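Local coordinates for protein alginate lyase (Chitinophaga sp. MD30, PDB 6KCW) that cleaves the polysaccharide alginate as a calcium-containing member of polysaccharide lyase family 36, at residues S41-L54 and Q219-D233. Numbering follows the deposited sequence.
Sequences SDGTLRVTLLKNAL and QTYWQSPVDSYIYYD. With CA (calcium ion), chain C.
Arg46 lays its aliphatic stem between the rings of Tyr229 and Tyr231, its CD 3.3 Å from Tyr229 CD1 and its CG 3.4 Å from Tyr231 CE2. Its chain leaves the backbone extended (chi1 -173°) and bends at chi3, which carries the guanidinium along Tyr229; CE1 of that ring lies over one guanidinium face, off-centre, with the two planes 49° apart. With an alanine here the stem and guanidinium are lost, and Tyr229, which keeps Thr48 OG1 near CE1, is likely to be freer to turn. Thr44 OG1, bonded to Ser41 O, lies at the edge of the Tyr231 ring, which also makes a cation-pi contact with Arg79 and shares a water with Ser41 OG through its hydroxyl. On the other face of the sheet, Val47 CG2 meets the edge of the Tyr232 ring at 3.8 Å and Leu49 CD1 packs on Ile230 CD1; strand 206-215 of the second sheet touches Val47 and Ile230, as in a concanavalin-like sandwich. Six backbone hydrogen bonds join antiparallel strands 44-49 and 228-233. Past the strands, Asp227 OD1 accepts Lys51 N at 3.0 Å, nearly along its C-O axis, and forms a long salt bridge with Lys51 NZ (3.5 Å). Another water donates to both Leu49 O and Val226 O. Farther on, Leu54 CD2 packs on Trp222 CB. At the other end, Gly43 O (2.3 Å) and both Asp233 carboxylate oxygens bind calcium, with two waters, Asn9 and Asn11 completing the site. The calcium thus probably offsets the Asp233 charge while tying the 41-44 turn to strand 228-233.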
loop_
_atom_site.group_PDB
_atom_site.type_symbol
_atom_site.label_atom_id
_atom_site.label_comp_id
_atom_site.label_asym_id
_atom_site.label_seq_id
_atom_site.Cartn_x
_atom_site.Cartn_y
_atom_site.Cartn_z
ATOM N N SER A 41 -14.747 -7.577 -10.391
ATOM C CA SER A 41 -16.149 -7.412 -10.028
ATOM C C SER A 41 -16.619 -6.076 -10.606
ATOM O O SER A 41 -16.318 -5.010 -10.054
ATOM C CB SER A 41 -16.316 -7.481 -8.511
ATOM O OG SER A 41 -17.641 -7.162 -8.120
ATOM N N ASP A 42 -17.330 -6.131 -11.736
ATOM C CA ASP A 42 -17.941 -4.946 -12.354
ATOM C C ASP A 42 -16.897 -3.882 -12.693
ATOM O O ASP A 42 -17.034 -2.707 -12.337
ATOM C CB ASP A 42 -19.035 -4.359 -11.458
ATOM C CG ASP A 42 -20.428 -4.554 -12.027
ATOM O OD1 ASP A 42 -20.600 -5.410 -12.925
ATOM O OD2 ASP A 42 -21.355 -3.842 -11.577
ATOM N N GLY A 43 -15.851 -4.293 -13.402
ATOM C CA GLY A 43 -14.857 -3.341 -13.848
ATOM C C GLY A 43 -13.866 -2.877 -12.801
ATOM O O GLY A 43 -13.038 -2.013 -13.109
ATOM N N THR A 44 -13.912 -3.416 -11.582
ATOM C CA THR A 44 -12.916 -3.131 -10.555
ATOM C C THR A 44 -12.232 -4.421 -10.137
ATOM O O THR A 44 -12.693 -5.525 -10.438
ATOM C CB THR A 44 -13.531 -2.462 -9.317
ATOM O OG1 THR A 44 -14.141 -3.456 -8.484
ATOM C CG2 THR A 44 -14.576 -1.436 -9.725
ATOM N N LEU A 45 -11.125 -4.274 -9.420
ATOM C CA LEU A 45 -10.373 -5.412 -8.909
ATOM C C LEU A 45 -10.773 -5.670 -7.462
ATOM O O LEU A 45 -10.516 -4.843 -6.579
ATOM C CB LEU A 45 -8.872 -5.160 -9.025
ATOM C CG LEU A 45 -7.895 -6.136 -8.372
ATOM C CD1 LEU A 45 -8.224 -7.601 -8.686
ATOM C CD2 LEU A 45 -6.488 -5.790 -8.825
ATOM N N ARG A 46 -11.388 -6.819 -7.219
ATOM C CA ARG A 46 -11.731 -7.251 -5.872
ATOM C C ARG A 46 -10.662 -8.198 -5.356
ATOM O O ARG A 46 -10.357 -9.210 -6.000
ATOM C CB ARG A 46 -13.088 -7.940 -5.834
ATOM C CG ARG A 46 -13.560 -8.268 -4.435
ATOM C CD ARG A 46 -14.779 -9.173 -4.517
ATOM N NE ARG A 46 -14.416 -10.504 -4.990
ATOM C CZ ARG A 46 -15.291 -11.400 -5.445
ATOM N NH1 ARG A 46 -16.594 -11.106 -5.509
ATOM N NH2 ARG A 46 -14.863 -12.593 -5.849
ATOM N N VAL A 47 -10.107 -7.872 -4.195
ATOM C CA VAL A 47 -9.179 -8.739 -3.484
ATOM C C VAL A 47 -9.902 -9.344 -2.288
ATOM O O VAL A 47 -10.659 -8.657 -1.592
ATOM C CB VAL A 47 -7.915 -7.966 -3.054
ATOM C CG1 VAL A 47 -7.016 -8.842 -2.182
ATOM C CG2 VAL A 47 -7.150 -7.487 -4.287
ATOM N N THR A 48 -9.672 -10.632 -2.045
ATOM C CA THR A 48 -10.298 -11.341 -0.933
ATOM C C THR A 48 -9.338 -11.447 0.247
ATOM O O THR A 48 -8.180 -11.844 0.079
ATOM C CB THR A 48 -10.742 -12.750 -1.340
ATOM O OG1 THR A 48 -11.687 -12.673 -2.412
ATOM C CG2 THR A 48 -11.404 -13.450 -0.165
ATOM N N LEU A 49 -9.823 -11.104 1.437
ATOM C CA LEU A 49 -9.156 -11.454 2.685
ATOM C C LEU A 49 -9.935 -12.598 3.326
ATOM O O LEU A 49 -11.093 -12.415 3.725
ATOM C CB LEU A 49 -9.069 -10.264 3.636
ATOM C CG LEU A 49 -8.412 -8.976 3.128
ATOM C CD1 LEU A 49 -8.566 -7.864 4.154
ATOM C CD2 LEU A 49 -6.955 -9.212 2.787
ATOM N N LEU A 50 -9.302 -13.771 3.428
ATOM C CA LEU A 50 -9.984 -14.948 3.944
ATOM C C LEU A 50 -10.059 -14.934 5.463
ATOM O O LEU A 50 -9.154 -14.462 6.160
ATOM C CB LEU A 50 -9.310 -16.244 3.488
ATOM C CG LEU A 50 -8.932 -16.461 2.029
ATOM C CD1 LEU A 50 -8.035 -17.662 1.902
ATOM C CD2 LEU A 50 -10.179 -16.650 1.198
ATOM N N LYS A 51 -11.154 -15.486 5.967
ATOM C CA LYS A 51 -11.354 -15.623 7.397
ATOM C C LYS A 51 -10.257 -16.485 8.027
ATOM O O LYS A 51 -9.681 -17.374 7.386
ATOM C CB LYS A 51 -12.730 -16.237 7.655
ATOM C CG LYS A 51 -12.884 -17.629 7.057
ATOM C CD LYS A 51 -14.230 -18.258 7.355
ATOM C CE LYS A 51 -14.346 -19.517 6.550
ATOM N NZ LYS A 51 -13.653 -19.310 5.249
ATOM N N ASN A 52 -9.970 -16.203 9.302
ATOM C CA ASN A 52 -9.044 -16.997 10.119
ATOM C C ASN A 52 -7.649 -17.072 9.496
ATOM O O ASN A 52 -7.045 -18.148 9.430
ATOM C CB ASN A 52 -9.586 -18.413 10.359
ATOM C CG ASN A 52 -11.024 -18.421 10.860
ATOM O OD1 ASN A 52 -11.883 -19.119 10.306
ATOM N ND2 ASN A 52 -11.292 -17.652 11.912
ATOM N N ALA A 53 -7.142 -15.943 9.005
ATOM C CA ALA A 53 -5.807 -15.933 8.418
ATOM C C ALA A 53 -5.241 -14.526 8.447
ATOM O O ALA A 53 -5.975 -13.538 8.530
ATOM C CB ALA A 53 -5.802 -16.459 6.986
ATOM N N LEU A 54 -3.913 -14.459 8.371
ATOM C CA LEU A 54 -3.151 -13.227 8.318
ATOM C C LEU A 54 -2.273 -13.235 7.075
ATOM O O LEU A 54 -2.117 -14.261 6.402
ATOM C CB LEU A 54 -2.283 -13.068 9.566
ATOM C CG LEU A 54 -3.053 -13.041 10.879
ATOM C CD1 LEU A 54 -2.094 -12.956 12.037
ATOM C CD2 LEU A 54 -4.003 -11.867 10.918
ATOM N N GLN A 219 -0.321 -10.981 15.128
ATOM C CA GLN A 219 -0.948 -11.925 16.043
ATOM C C GLN A 219 -2.337 -12.315 15.549
ATOM O O GLN A 219 -2.946 -11.625 14.727
ATOM C CB GLN A 219 -1.032 -11.324 17.442
ATOM C CG GLN A 219 0.266 -10.648 17.868
ATOM C CD GLN A 219 1.427 -11.644 18.039
ATOM O OE1 GLN A 219 1.217 -12.821 18.367
ATOM N NE2 GLN A 219 2.651 -11.172 17.809
ATOM N N THR A 220 -2.847 -13.436 16.076
ATOM C CA THR A 220 -4.101 -13.997 15.573
ATOM C C THR A 220 -5.316 -13.121 15.844
ATOM O O THR A 220 -6.390 -13.420 15.325
ATOM C CB THR A 220 -4.362 -15.381 16.185
ATOM O OG1 THR A 220 -4.867 -15.221 17.524
ATOM C CG2 THR A 220 -3.081 -16.210 16.201
ATOM N N TYR A 221 -5.196 -12.092 16.668
ATOM C CA TYR A 221 -6.347 -11.268 16.981
ATOM C C TYR A 221 -6.619 -10.209 15.911
ATOM O O TYR A 221 -7.648 -9.532 15.984
ATOM C CB TYR A 221 -6.161 -10.619 18.356
ATOM C CG TYR A 221 -4.995 -9.636 18.474
ATOM C CD1 TYR A 221 -5.091 -8.326 17.988
ATOM C CD2 TYR A 221 -3.825 -10.005 19.109
ATOM C CE1 TYR A 221 -4.033 -7.440 18.113
ATOM C CE2 TYR A 221 -2.775 -9.120 19.242
ATOM C CZ TYR A 221 -2.876 -7.853 18.738
ATOM O OH TYR A 221 -1.805 -7.000 18.884
ATOM N N TRP A 222 -5.709 -10.035 14.945
ATOM C CA TRP A 222 -5.939 -9.235 13.751
ATOM C C TRP A 222 -6.823 -9.947 12.731
ATOM O O TRP A 222 -7.234 -9.321 11.742
ATOM C CB TRP A 222 -4.607 -8.888 13.080
ATOM C CG TRP A 222 -3.755 -7.903 13.799
ATOM C CD1 TRP A 222 -2.962 -8.135 14.888
ATOM C CD2 TRP A 222 -3.561 -6.528 13.451
ATOM N NE1 TRP A 222 -2.302 -6.980 15.251
ATOM C CE2 TRP A 222 -2.658 -5.980 14.387
ATOM C CE3 TRP A 222 -4.076 -5.701 12.451
ATOM C CZ2 TRP A 222 -2.259 -4.652 14.341
ATOM C CZ3 TRP A 222 -3.677 -4.383 12.415
ATOM C CH2 TRP A 222 -2.776 -3.874 13.349
ATOM N N GLN A 223 -7.098 -11.234 12.934
ATOM C CA GLN A 223 -7.925 -11.983 12.003
ATOM C C GLN A 223 -9.388 -11.578 12.117
ATOM O O GLN A 223 -9.829 -10.966 13.093
ATOM C CB GLN A 223 -7.815 -13.487 12.255
ATOM C CG GLN A 223 -6.568 -14.126 11.681
ATOM C CD GLN A 223 -6.294 -15.493 12.271
ATOM O OE1 GLN A 223 -7.103 -16.018 13.031
ATOM N NE2 GLN A 223 -5.147 -16.073 11.928
ATOM N N SER A 224 -10.143 -11.951 11.095
ATOM C CA SER A 224 -11.580 -11.819 11.058
ATOM C C SER A 224 -12.210 -13.194 10.884
ATOM O O SER A 224 -11.641 -14.060 10.211
ATOM C CB SER A 224 -12.011 -10.905 9.904
ATOM O OG SER A 224 -13.364 -11.110 9.564
ATOM N N PRO A 225 -13.381 -13.428 11.476
ATOM C CA PRO A 225 -14.058 -14.720 11.302
ATOM C C PRO A 225 -14.790 -14.895 9.972
ATOM O O PRO A 225 -15.294 -15.996 9.715
ATOM C CB PRO A 225 -15.044 -14.742 12.481
ATOM C CG PRO A 225 -15.355 -13.313 12.730
ATOM C CD PRO A 225 -14.070 -12.562 12.448
ATOM N N VAL A 226 -14.859 -13.873 9.106
ATOM C CA VAL A 226 -15.560 -13.982 7.831
ATOM C C VAL A 226 -14.641 -13.569 6.685
ATOM O O VAL A 226 -13.668 -12.832 6.865
ATOM C CB VAL A 226 -16.850 -13.128 7.784
ATOM C CG1 VAL A 226 -17.881 -13.652 8.766
ATOM C CG2 VAL A 226 -16.530 -11.660 8.053
ATOM N N ASP A 227 -14.973 -14.058 5.489
ATOM C CA ASP A 227 -14.346 -13.544 4.281
ATOM C C ASP A 227 -14.808 -12.111 4.071
ATOM O O ASP A 227 -15.981 -11.793 4.274
ATOM C CB ASP A 227 -14.707 -14.403 3.063
ATOM C CG ASP A 227 -14.149 -15.833 3.140
ATOM O OD1 ASP A 227 -13.178 -16.075 3.881
ATOM O OD2 ASP A 227 -14.677 -16.724 2.441
ATOM N N SER A 228 -13.876 -11.235 3.695
ATOM C CA SER A 228 -14.181 -9.834 3.428
ATOM C C SER A 228 -13.489 -9.396 2.145
ATOM O O SER A 228 -12.528 -10.024 1.688
ATOM C CB SER A 228 -13.766 -8.932 4.590
ATOM O OG SER A 228 -14.778 -8.888 5.579
ATOM N N TYR A 229 -13.983 -8.303 1.566
ATOM C CA TYR A 229 -13.588 -7.905 0.224
ATOM C C TYR A 229 -13.209 -6.427 0.183
ATOM O O TYR A 229 -13.765 -5.605 0.919
ATOM C CB TYR A 229 -14.719 -8.214 -0.776
ATOM C CG TYR A 229 -15.160 -9.677 -0.732
ATOM C CD1 TYR A 229 -14.538 -10.640 -1.520
ATOM C CD2 TYR A 229 -16.186 -10.087 0.117
ATOM C CE1 TYR A 229 -14.938 -11.973 -1.478
ATOM C CE2 TYR A 229 -16.586 -11.418 0.177
ATOM C CZ TYR A 229 -15.960 -12.356 -0.619
ATOM O OH TYR A 229 -16.366 -13.672 -0.555
ATOM N N ILE A 230 -12.231 -6.110 -0.663
ATOM C CA ILE A 230 -11.801 -4.744 -0.930
ATOM C C ILE A 230 -11.715 -4.575 -2.442
ATOM O O ILE A 230 -11.266 -5.482 -3.153
ATOM C CB ILE A 230 -10.443 -4.435 -0.253
ATOM C CG1 ILE A 230 -10.553 -4.564 1.269
ATOM C CG2 ILE A 230 -9.928 -3.051 -0.643
ATOM C CD1 ILE A 230 -9.233 -4.746 1.960
ATOM N N TYR A 231 -12.157 -3.429 -2.942
ATOM C CA TYR A 231 -12.196 -3.181 -4.375
ATOM C C TYR A 231 -11.301 -2.002 -4.733
ATOM O O TYR A 231 -11.427 -0.921 -4.148
ATOM C CB TYR A 231 -13.623 -2.908 -4.832
ATOM C CG TYR A 231 -14.640 -3.968 -4.455
ATOM C CD1 TYR A 231 -15.241 -3.970 -3.201
ATOM C CD2 TYR A 231 -15.021 -4.946 -5.362
ATOM C CE1 TYR A 231 -16.188 -4.921 -2.865
ATOM C CE2 TYR A 231 -15.967 -5.896 -5.033
ATOM C CZ TYR A 231 -16.542 -5.874 -3.787
ATOM O OH TYR A 231 -17.472 -6.816 -3.458
ATOM N N TYR A 232 -10.415 -2.208 -5.702
ATOM C CA TYR A 232 -9.560 -1.165 -6.246
ATOM C C TYR A 232 -9.951 -0.847 -7.688
ATOM O O TYR A 232 -10.531 -1.675 -8.400
ATOM C CB TYR A 232 -8.084 -1.585 -6.181
ATOM C CG TYR A 232 -7.632 -2.032 -4.802
ATOM C CD1 TYR A 232 -7.334 -1.101 -3.809
ATOM C CD2 TYR A 232 -7.495 -3.384 -4.491
ATOM C CE1 TYR A 232 -6.917 -1.507 -2.550
ATOM C CE2 TYR A 232 -7.095 -3.788 -3.239
ATOM C CZ TYR A 232 -6.803 -2.843 -2.272
ATOM O OH TYR A 232 -6.398 -3.235 -1.021
ATOM N N ASP A 233 -9.605 0.364 -8.126
ATOM C CA ASP A 233 -9.904 0.794 -9.484
ATOM C C ASP A 233 -8.980 1.941 -9.873
ATOM O O ASP A 233 -8.454 2.664 -9.017
ATOM C CB ASP A 233 -11.366 1.234 -9.614
ATOM C CG ASP A 233 -11.896 1.095 -11.026
ATOM O OD1 ASP A 233 -11.070 0.964 -11.958
ATOM O OD2 ASP A 233 -13.139 1.114 -11.193
HETATM CA CA CA C . -12.703 0.207 -13.663
HETATM O O HOH W 1 -18.641 -8.251 -5.900
HETATM O O HOH W 2 -11.457 -11.561 6.172
HETATM O O HOH W 3 -8.913 -13.231 8.669
HETATM O O HOH W 4 -14.758 0.550 -14.102
HETATM O O HOH W 5 -12.360 2.754 -14.390
#